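Local coordinates for protein Kinase A (Toxoplasma gondii, PDB 5J3U), which binds cAMP through two cyclic nucleotide-binding domains and, as the regulatory chain of protein kinase A, probably inhibits the catalytic subunit, at residues 29-33 with 121-125; 52-58 with 93-99; 64-70 with 101-107. All coordinates share one frame. Where two conformers were deposited one is given. Residue numbers count along the deposited sequence, not the author numbering.

Contact 1: 29-33 with 121-125; sequences DLNTV and AIVKD
The branched side chain of Ile-122 lies across one flank of helix 27-36, over Asp-29, Thr-32 and Val-33. This is helix-helix packing in the first cyclic nucleotide-binding domain, where a helix preceding the beta-barrel in sequence meets helix 116-138, which follows it. Both segments are helical, and Val-33 N donates to Asp-29 O (3.0 Å); in 121-123 the second helix widens into a pi-type turn. The axes of these short segments approach to 10.1 Å and cross at -121°, with Asp-29 and Ile-122 nearest (CA-CA 6.7 Å). Thr-32 and Val-33 lie about one turn beyond Asp-29, bringing all three to Ile-122. With chi1 and chi2 both m, Ile-122 places CG2 3.8 Å from Asp-29 CB and 3.8 Å from Val-33 CG2, while its CD1 reaches Thr-32 CG2 at 3.9 Å. Thr-32, in m, suits this boundary: its methyl faces the isoleucine and its OG1 bonds to Lys-28 O in its own helix. Deeper in, Val-33 (t) sets CG2 3.9 Å from CG2 of Val-123 (t), and Phe-22 packs on both valines. At the more open margin the contact turns polar: one water donates to Asp-29 OD2 and to Ile-122 O, 2.8 Å from each.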
# COMPACT_ATOMS: atom_id res chain seq x y z
N ASP A 29 -12.07 0.56 14.11
CA ASP A 29 -12.74 0.26 12.80
C ASP A 29 -12.15 -0.93 12.13
O ASP A 29 -12.86 -1.78 11.57
CB ASP A 29 -12.71 1.41 11.84
CG ASP A 29 -13.79 2.43 12.09
OD1 ASP A 29 -14.78 2.15 12.82
OD2 ASP A 29 -13.67 3.55 11.54
N LEU A 30 -10.82 -1.06 12.22
CA LEU A 30 -10.18 -2.22 11.70
C LEU A 30 -10.63 -3.47 12.51
O LEU A 30 -10.93 -4.51 11.93
CB LEU A 30 -8.66 -2.06 11.67
CG LEU A 30 -7.91 -3.01 10.71
CD1 LEU A 30 -8.10 -2.55 9.28
CD2 LEU A 30 -6.44 -3.07 11.03
N ASN A 31 -10.70 -3.34 13.84
CA ASN A 31 -11.23 -4.43 14.68
C ASN A 31 -12.67 -4.86 14.31
O ASN A 31 -12.96 -6.05 14.28
CB ASN A 31 -11.07 -4.12 16.15
CG ASN A 31 -11.49 -5.26 17.02
OD1 ASN A 31 -12.59 -5.26 17.60
ND2 ASN A 31 -10.65 -6.26 17.10
N THR A 32 -13.54 -3.92 14.04
CA THR A 32 -14.89 -4.19 13.56
C THR A 32 -14.95 -4.92 12.22
O THR A 32 -15.67 -5.89 12.05
CB THR A 32 -15.60 -2.87 13.48
OG1 THR A 32 -15.67 -2.36 14.79
CG2 THR A 32 -17.01 -2.93 12.88
N VAL A 33 -14.12 -4.48 11.27
CA VAL A 33 -13.94 -5.24 10.02
C VAL A 33 -13.45 -6.66 10.30
O VAL A 33 -14.01 -7.62 9.77
CB VAL A 33 -12.94 -4.53 9.04
CG1 VAL A 33 -12.67 -5.42 7.85
CG2 VAL A 33 -13.46 -3.17 8.60
N ALA A 121 -20.62 0.22 5.30
CA ALA A 121 -20.74 0.96 6.57
C ALA A 121 -19.41 1.50 7.13
O ALA A 121 -19.36 2.61 7.62
CB ALA A 121 -21.38 0.04 7.60
N ILE A 122 -18.33 0.72 7.07
CA ILE A 122 -17.09 1.01 7.81
C ILE A 122 -15.95 1.49 6.92
O ILE A 122 -15.18 2.36 7.35
CB ILE A 122 -16.58 -0.23 8.56
CG1 ILE A 122 -17.68 -0.84 9.46
CG2 ILE A 122 -15.29 0.06 9.34
CD1 ILE A 122 -18.07 0.05 10.63
N VAL A 123 -15.84 0.94 5.71
CA VAL A 123 -14.67 1.11 4.85
C VAL A 123 -14.79 2.07 3.66
O VAL A 123 -13.86 2.80 3.39
CB VAL A 123 -14.20 -0.22 4.26
CG1 VAL A 123 -12.76 -0.08 3.71
CG2 VAL A 123 -14.20 -1.32 5.29
N LYS A 124 -15.91 2.03 2.97
CA LYS A 124 -16.03 2.56 1.59
C LYS A 124 -15.75 4.08 1.53
O LYS A 124 -14.91 4.52 0.76
CB LYS A 124 -17.39 2.23 1.00
CG LYS A 124 -17.54 2.70 -0.43
CD LYS A 124 -18.86 2.30 -1.05
CE LYS A 124 -18.98 2.96 -2.42
NZ LYS A 124 -19.89 2.17 -3.29
N ASP A 125 -16.46 4.83 2.36
CA ASP A 125 -16.26 6.29 2.45
C ASP A 125 -14.85 6.66 2.88
O ASP A 125 -14.25 7.55 2.25
CB ASP A 125 -17.33 6.92 3.36
CG ASP A 125 -18.76 6.86 2.73
OD1 ASP A 125 -18.90 6.53 1.53
OD2 ASP A 125 -19.76 7.13 3.44
O HOH W 1 -15.51 4.00 9.54

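Contact 2: 52-58 with 93-99; sequences GDDGECL and LLYNAPR. With CMP (adenosine-3',5'-cyclic-monophosphate), chain C.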
# COMPACT_ATOMS: atom_id res chain seq x y z
N GLY A 52 -19.10 -10.79 -14.65
CA GLY A 52 -20.50 -10.49 -14.98
C GLY A 52 -21.52 -10.72 -13.85
O GLY A 52 -22.60 -10.10 -13.87
N ASP A 53 -21.19 -11.55 -12.86
CA ASP A 53 -22.11 -11.79 -11.72
C ASP A 53 -22.22 -10.56 -10.82
O ASP A 53 -21.36 -9.65 -10.82
CB ASP A 53 -21.63 -12.97 -10.85
CG ASP A 53 -21.85 -14.33 -11.50
OD1 ASP A 53 -22.40 -14.39 -12.60
OD2 ASP A 53 -21.43 -15.36 -10.89
N ASP A 54 -23.30 -10.52 -10.05
CA ASP A 54 -23.40 -9.56 -8.94
C ASP A 54 -22.30 -9.86 -7.90
O ASP A 54 -21.97 -11.02 -7.68
CB ASP A 54 -24.76 -9.66 -8.25
CG ASP A 54 -25.90 -9.14 -9.10
OD1 ASP A 54 -25.68 -8.31 -9.97
OD2 ASP A 54 -27.05 -9.56 -8.86
N GLY A 55 -21.72 -8.83 -7.30
CA GLY A 55 -20.75 -8.98 -6.19
C GLY A 55 -21.34 -8.58 -4.83
O GLY A 55 -21.89 -7.46 -4.67
N GLU A 56 -21.26 -9.47 -3.84
CA GLU A 56 -21.75 -9.10 -2.50
C GLU A 56 -20.71 -9.22 -1.43
O GLU A 56 -21.03 -9.05 -0.27
CB GLU A 56 -23.01 -9.88 -2.09
CG GLU A 56 -24.16 -9.86 -3.10
CD GLU A 56 -24.69 -8.47 -3.47
OE1 GLU A 56 -24.53 -7.48 -2.72
OE2 GLU A 56 -25.29 -8.37 -4.55
N CYS A 57 -19.47 -9.48 -1.81
CA CYS A 57 -18.38 -9.51 -0.87
C CYS A 57 -17.04 -9.26 -1.57
O CYS A 57 -16.97 -9.26 -2.82
CB CYS A 57 -18.35 -10.86 -0.20
SG CYS A 57 -18.10 -12.22 -1.34
N LEU A 58 -16.00 -9.06 -0.77
CA LEU A 58 -14.64 -9.03 -1.23
C LEU A 58 -13.85 -10.00 -0.41
O LEU A 58 -14.36 -10.51 0.59
CB LEU A 58 -14.09 -7.62 -1.18
CG LEU A 58 -13.89 -6.95 0.20
CD1 LEU A 58 -12.71 -7.56 0.94
CD2 LEU A 58 -13.62 -5.46 -0.00
N LEU A 93 -17.73 -3.80 -5.22
CA LEU A 93 -18.18 -3.10 -4.00
C LEU A 93 -17.84 -1.60 -4.10
O LEU A 93 -18.65 -0.73 -3.73
CB LEU A 93 -17.52 -3.73 -2.77
CG LEU A 93 -18.29 -4.93 -2.15
CD1 LEU A 93 -18.65 -5.97 -3.20
CD2 LEU A 93 -17.50 -5.52 -0.97
N LEU A 94 -16.65 -1.27 -4.58
CA LEU A 94 -16.28 0.17 -4.68
C LEU A 94 -17.15 0.93 -5.67
O LEU A 94 -17.55 2.06 -5.40
CB LEU A 94 -14.84 0.37 -5.08
CG LEU A 94 -13.75 0.27 -4.04
CD1 LEU A 94 -12.41 0.25 -4.76
CD2 LEU A 94 -13.82 1.42 -3.03
N TYR A 95 -17.47 0.30 -6.79
CA TYR A 95 -18.15 1.01 -7.89
C TYR A 95 -19.58 0.54 -8.17
O TYR A 95 -20.21 1.05 -9.09
CB TYR A 95 -17.26 0.94 -9.15
CG TYR A 95 -15.87 1.46 -8.89
CD1 TYR A 95 -15.65 2.80 -8.55
CD2 TYR A 95 -14.77 0.63 -8.93
CE1 TYR A 95 -14.38 3.28 -8.26
CE2 TYR A 95 -13.51 1.10 -8.64
CZ TYR A 95 -13.32 2.42 -8.33
OH TYR A 95 -12.05 2.84 -8.05
N ASN A 96 -20.11 -0.41 -7.39
CA ASN A 96 -21.48 -0.91 -7.57
C ASN A 96 -21.72 -1.46 -8.99
O ASN A 96 -22.70 -1.15 -9.66
CB ASN A 96 -22.49 0.15 -7.14
CG ASN A 96 -22.47 0.38 -5.65
OD1 ASN A 96 -22.17 -0.53 -4.89
ND2 ASN A 96 -22.76 1.60 -5.23
N ALA A 97 -20.81 -2.32 -9.42
CA ALA A 97 -20.78 -2.83 -10.77
C ALA A 97 -20.67 -4.35 -10.75
O ALA A 97 -20.26 -4.93 -9.75
CB ALA A 97 -19.59 -2.24 -11.48
N PRO A 98 -20.99 -5.00 -11.89
CA PRO A 98 -20.84 -6.43 -11.91
C PRO A 98 -19.36 -6.79 -11.78
O PRO A 98 -18.47 -5.96 -12.07
CB PRO A 98 -21.42 -6.84 -13.29
CG PRO A 98 -22.25 -5.68 -13.72
CD PRO A 98 -21.49 -4.50 -13.19
N ARG A 99 -19.09 -8.01 -11.37
CA ARG A 99 -17.68 -8.50 -11.36
C ARG A 99 -16.95 -8.20 -12.71
O ARG A 99 -17.44 -8.55 -13.77
CB ARG A 99 -17.66 -10.01 -11.11
CG ARG A 99 -18.26 -10.47 -9.77
CD ARG A 99 -17.49 -9.84 -8.59
NE ARG A 99 -17.83 -10.51 -7.34
CZ ARG A 99 -17.45 -10.08 -6.14
NH1 ARG A 99 -16.72 -9.00 -6.01
NH2 ARG A 99 -17.86 -10.74 -5.06
P CMP C . -14.33 -7.42 -8.92
O1P CMP C . -14.68 -6.80 -10.31
O2P CMP C . -15.36 -7.20 -7.84
O5' CMP C . -14.21 -8.99 -9.25
C5' CMP C . -13.15 -9.37 -10.13
C4' CMP C . -11.84 -8.91 -9.52
O4' CMP C . -10.67 -9.26 -10.20
C3' CMP C . -11.80 -7.42 -9.37
O3' CMP C . -12.83 -7.03 -8.46
C2' CMP C . -10.37 -7.29 -8.94
O2' CMP C . -10.23 -7.48 -7.54
C1' CMP C . -9.66 -8.40 -9.70
N9 CMP C . -8.84 -7.90 -10.82
C8 CMP C . -7.47 -8.02 -10.90
N7 CMP C . -7.02 -7.42 -12.04
C5 CMP C . -8.05 -6.89 -12.65
C6 CMP C . -8.22 -6.11 -13.90
N6 CMP C . -7.15 -5.80 -14.68
N1 CMP C . -9.46 -5.74 -14.21
C2 CMP C . -10.56 -6.00 -13.45
N3 CMP C . -10.49 -6.73 -12.30
C4 CMP C . -9.28 -7.19 -11.87
O HOH W 2 -19.62 -12.60 -7.38
O HOH W 3 -21.90 -6.12 -7.98
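A single carbonyl oxygen, Cys-57 O, receives two bonds from one guanidinium: Arg-99 NH2 at 2.8 Å and Arg-99 NH1 at 3.2 Å. NH1 also donates to the cyclic phosphate, 2.9 Å from CMP O2P, so the arginine joins the ligand to the start of strand 57-61. Segment 93-99 belongs to the phosphate-binding cassette of the cyclic nucleotide-binding fold, the short helix 91-95 and the loop after it; Glu-90, Gly-89, Ala-92 and Ala-100 supply further bonds to CMP. The backbone of Arg-99 is fixed as well, since Gly-52 N donates to Arg-99 O (2.9 Å) and Arg-99 N to Asp-53 O (2.9 Å). Glycine is needed at 55 because its CA lies over one guanidinium face, 3.5 Å from Arg-99 CZ, and a CB would clash there. Leu-93 seals the other end, with CD2 4.0 Å from Leu-58 CD2 and CD1 3.7 Å from Cys-57 O. One water joins Asp-54 O to Arg-99 NE (2.8 Å each), another Gly-55 N to Ala-97 O (2.8 and 2.7 Å). With its charge directed at the phosphate and neutral carbonyl and water partners around it, Arg-99 is well placed to offset the negative charge of the nucleotide.

Contact 3: 64-70 with 101-107; sequences GELNCSK and ATVTSVS. With CMP (adenosine-3',5'-cyclic-monophosphate), chain C.
The sugar and base of bound cAMP rest against this strand pair, which contributes Cys-68, Lys-70, Ala-101 and Val-103 to the pocket. Extended strands 66-70 and 102-105 run antiparallel, the axes of these short segments 4.4 Å apart and at 158°. Asn-67 with Thr-104 and Ser-69 with Thr-102 are hydrogen-bonded pairs: Asn-67 N to Thr-104 O and Thr-104 N to Asn-67 O, both 2.8 Å; Ser-69 N to Thr-102 O 2.7 Å; Thr-102 N to Ser-69 O 2.8 Å. Leu-66 with Ser-105 (CA-CA 4.0 Å) and Cys-68 with Val-103 (CA-CA 4.3 Å) are the non-hydrogen-bonded pairs. These are the inner strands of one sheet of the cupin-like beta-barrel, between 47-49 and 75-82. Largely apolar side chains, Leu-66, Cys-68 and Val-103, suit the ligand-bearing face: Val-103 (t) has CG1 3.8 Å from Leu-66 CB and CG2 4.0 Å from Cys-68 SG, and SG sits 3.6 Å from CMP C8. The polar exception, Ser-105, bonds through OG to Glu-43 O. Lys-70 stretches until CE is 3.8 Å from CMP N1. The other face carries Asn-67, Ser-69, Thr-102 and Thr-104; a water donates to Ser-69 OG (2.8 Å), which also hydrogen-bonds Glu-76 OE1. Beyond the strands Val-106 N donates to Glu-65 O (2.8 Å), and Glu-65 N to Ser-107 OG (3.0 Å; chi1 p). Gly-64 CA lies 3.3 Å from Ser-107 OG; at phi 106° a CB would jam against the preceding carbonyl oxygen.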
# COMPACT_ATOMS: atom_id res chain seq x y z
N GLY A 64 -2.01 -18.64 -0.44
CA GLY A 64 -2.41 -19.18 -1.74
C GLY A 64 -2.27 -18.15 -2.84
O GLY A 64 -1.97 -16.98 -2.58
N GLU A 65 -2.50 -18.61 -4.07
CA GLU A 65 -2.42 -17.77 -5.29
C GLU A 65 -3.67 -17.97 -6.13
O GLU A 65 -4.23 -19.09 -6.15
CB GLU A 65 -1.17 -18.11 -6.11
CG GLU A 65 0.10 -17.47 -5.54
CD GLU A 65 1.32 -17.55 -6.46
OE1 GLU A 65 1.30 -18.31 -7.46
OE2 GLU A 65 2.31 -16.84 -6.18
N LEU A 66 -4.17 -16.89 -6.75
CA LEU A 66 -5.34 -16.98 -7.62
C LEU A 66 -5.07 -16.20 -8.88
O LEU A 66 -4.30 -15.27 -8.87
CB LEU A 66 -6.60 -16.42 -6.99
CG LEU A 66 -6.99 -16.99 -5.63
CD1 LEU A 66 -6.40 -16.13 -4.52
CD2 LEU A 66 -8.48 -17.11 -5.44
N ASN A 67 -5.71 -16.59 -9.99
CA ASN A 67 -5.61 -15.87 -11.25
C ASN A 67 -6.90 -15.13 -11.44
O ASN A 67 -7.95 -15.70 -11.22
CB ASN A 67 -5.47 -16.84 -12.43
CG ASN A 67 -4.11 -17.46 -12.53
OD1 ASN A 67 -3.17 -17.06 -11.87
ND2 ASN A 67 -4.01 -18.45 -13.37
N CYS A 68 -6.79 -13.88 -11.87
CA CYS A 68 -7.93 -13.05 -12.29
C CYS A 68 -7.86 -13.05 -13.82
O CYS A 68 -6.76 -12.83 -14.41
CB CYS A 68 -7.79 -11.62 -11.80
SG CYS A 68 -7.62 -11.53 -9.99
N SER A 69 -9.00 -13.30 -14.47
CA SER A 69 -9.04 -13.37 -15.93
C SER A 69 -10.28 -12.70 -16.53
O SER A 69 -11.30 -12.52 -15.83
CB SER A 69 -8.97 -14.82 -16.38
OG SER A 69 -10.16 -15.45 -15.98
N LYS A 70 -10.15 -12.31 -17.81
CA LYS A 70 -11.29 -11.71 -18.56
C LYS A 70 -11.60 -12.55 -19.79
O LYS A 70 -10.69 -12.99 -20.51
CB LYS A 70 -10.97 -10.30 -19.00
CG LYS A 70 -10.94 -9.31 -17.85
CD LYS A 70 -10.39 -7.98 -18.33
CE LYS A 70 -10.92 -6.80 -17.55
NZ LYS A 70 -10.63 -5.54 -18.26
N ALA A 101 -13.94 -9.38 -13.67
CA ALA A 101 -13.06 -10.46 -14.03
C ALA A 101 -13.54 -11.72 -13.25
O ALA A 101 -14.33 -11.63 -12.31
CB ALA A 101 -11.60 -10.13 -13.65
N THR A 102 -13.04 -12.87 -13.68
CA THR A 102 -13.24 -14.15 -13.06
C THR A 102 -11.98 -14.43 -12.23
O THR A 102 -10.87 -14.14 -12.65
CB THR A 102 -13.44 -15.21 -14.18
OG1 THR A 102 -14.73 -15.03 -14.77
CG2 THR A 102 -13.26 -16.61 -13.69
N VAL A 103 -12.15 -14.97 -11.03
CA VAL A 103 -11.02 -15.27 -10.21
C VAL A 103 -11.03 -16.77 -9.91
O VAL A 103 -12.01 -17.28 -9.40
CB VAL A 103 -11.05 -14.46 -8.90
CG1 VAL A 103 -9.77 -14.70 -8.13
CG2 VAL A 103 -11.23 -12.99 -9.17
N THR A 104 -9.91 -17.43 -10.17
CA THR A 104 -9.79 -18.86 -9.97
C THR A 104 -8.56 -19.17 -9.17
O THR A 104 -7.50 -18.68 -9.47
CB THR A 104 -9.73 -19.54 -11.39
OG1 THR A 104 -10.92 -19.20 -12.09
CG2 THR A 104 -9.70 -21.05 -11.28
N SER A 105 -8.66 -20.04 -8.17
CA SER A 105 -7.47 -20.40 -7.41
C SER A 105 -6.51 -21.23 -8.21
O SER A 105 -6.94 -22.12 -8.98
CB SER A 105 -7.85 -21.17 -6.15
OG SER A 105 -8.68 -22.26 -6.45
N VAL A 106 -5.23 -20.95 -8.02
CA VAL A 106 -4.12 -21.72 -8.61
C VAL A 106 -3.62 -22.79 -7.62
O VAL A 106 -3.23 -23.89 -8.03
CB VAL A 106 -2.98 -20.78 -9.04
CG1 VAL A 106 -1.72 -21.56 -9.37
CG2 VAL A 106 -3.41 -19.90 -10.23
N SER A 107 -3.58 -22.45 -6.35
CA SER A 107 -3.32 -23.37 -5.25
C SER A 107 -4.48 -23.34 -4.29
O SER A 107 -5.41 -22.53 -4.46
CB SER A 107 -2.08 -22.94 -4.50
OG SER A 107 -2.23 -21.63 -4.00
P CMP C . -14.33 -7.42 -8.92
O1P CMP C . -14.68 -6.80 -10.31
O2P CMP C . -15.36 -7.20 -7.84
O5' CMP C . -14.21 -8.99 -9.25
C5' CMP C . -13.15 -9.37 -10.13
C4' CMP C . -11.84 -8.91 -9.52
O4' CMP C . -10.67 -9.26 -10.20
C3' CMP C . -11.80 -7.42 -9.37
O3' CMP C . -12.83 -7.03 -8.46
C2' CMP C . -10.37 -7.29 -8.94
O2' CMP C . -10.23 -7.48 -7.54
C1' CMP C . -9.66 -8.40 -9.70
N9 CMP C . -8.84 -7.90 -10.82
C8 CMP C . -7.47 -8.02 -10.90
N7 CMP C . -7.02 -7.42 -12.04
C5 CMP C . -8.05 -6.89 -12.65
C6 CMP C . -8.22 -6.11 -13.90
N6 CMP C . -7.15 -5.80 -14.68
N1 CMP C . -9.46 -5.74 -14.21
C2 CMP C . -10.56 -6.00 -13.45
N3 CMP C . -10.49 -6.73 -12.30
C4 CMP C . -9.28 -7.19 -11.87
O HOH W 4 -9.50 -16.92 -13.69

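From the N terminus, helix 27-36 comes first and meets its partner only at helix 116-138, so contact 1 closes the longest loop, spanning the first cyclic nucleotide-binding domain's barrel. Contacts 2 and 3 both fall within that span. They cross each other: the chain passes 52-58, then 64-70, then 93-99, then 101-107, so each earlier segment meets a later one in turn. Contact 2 ties the start of strand 57-61 to the short helix 91-95 and its following loop; contact 3 joins two inner strands of a sheet. Both touch the same CMP. Contact 1 reaches contact 2 through Lys-124 NZ, 3.2 Å from Leu-93 O, but stays about 17 Å from contact 3 between nearest atoms.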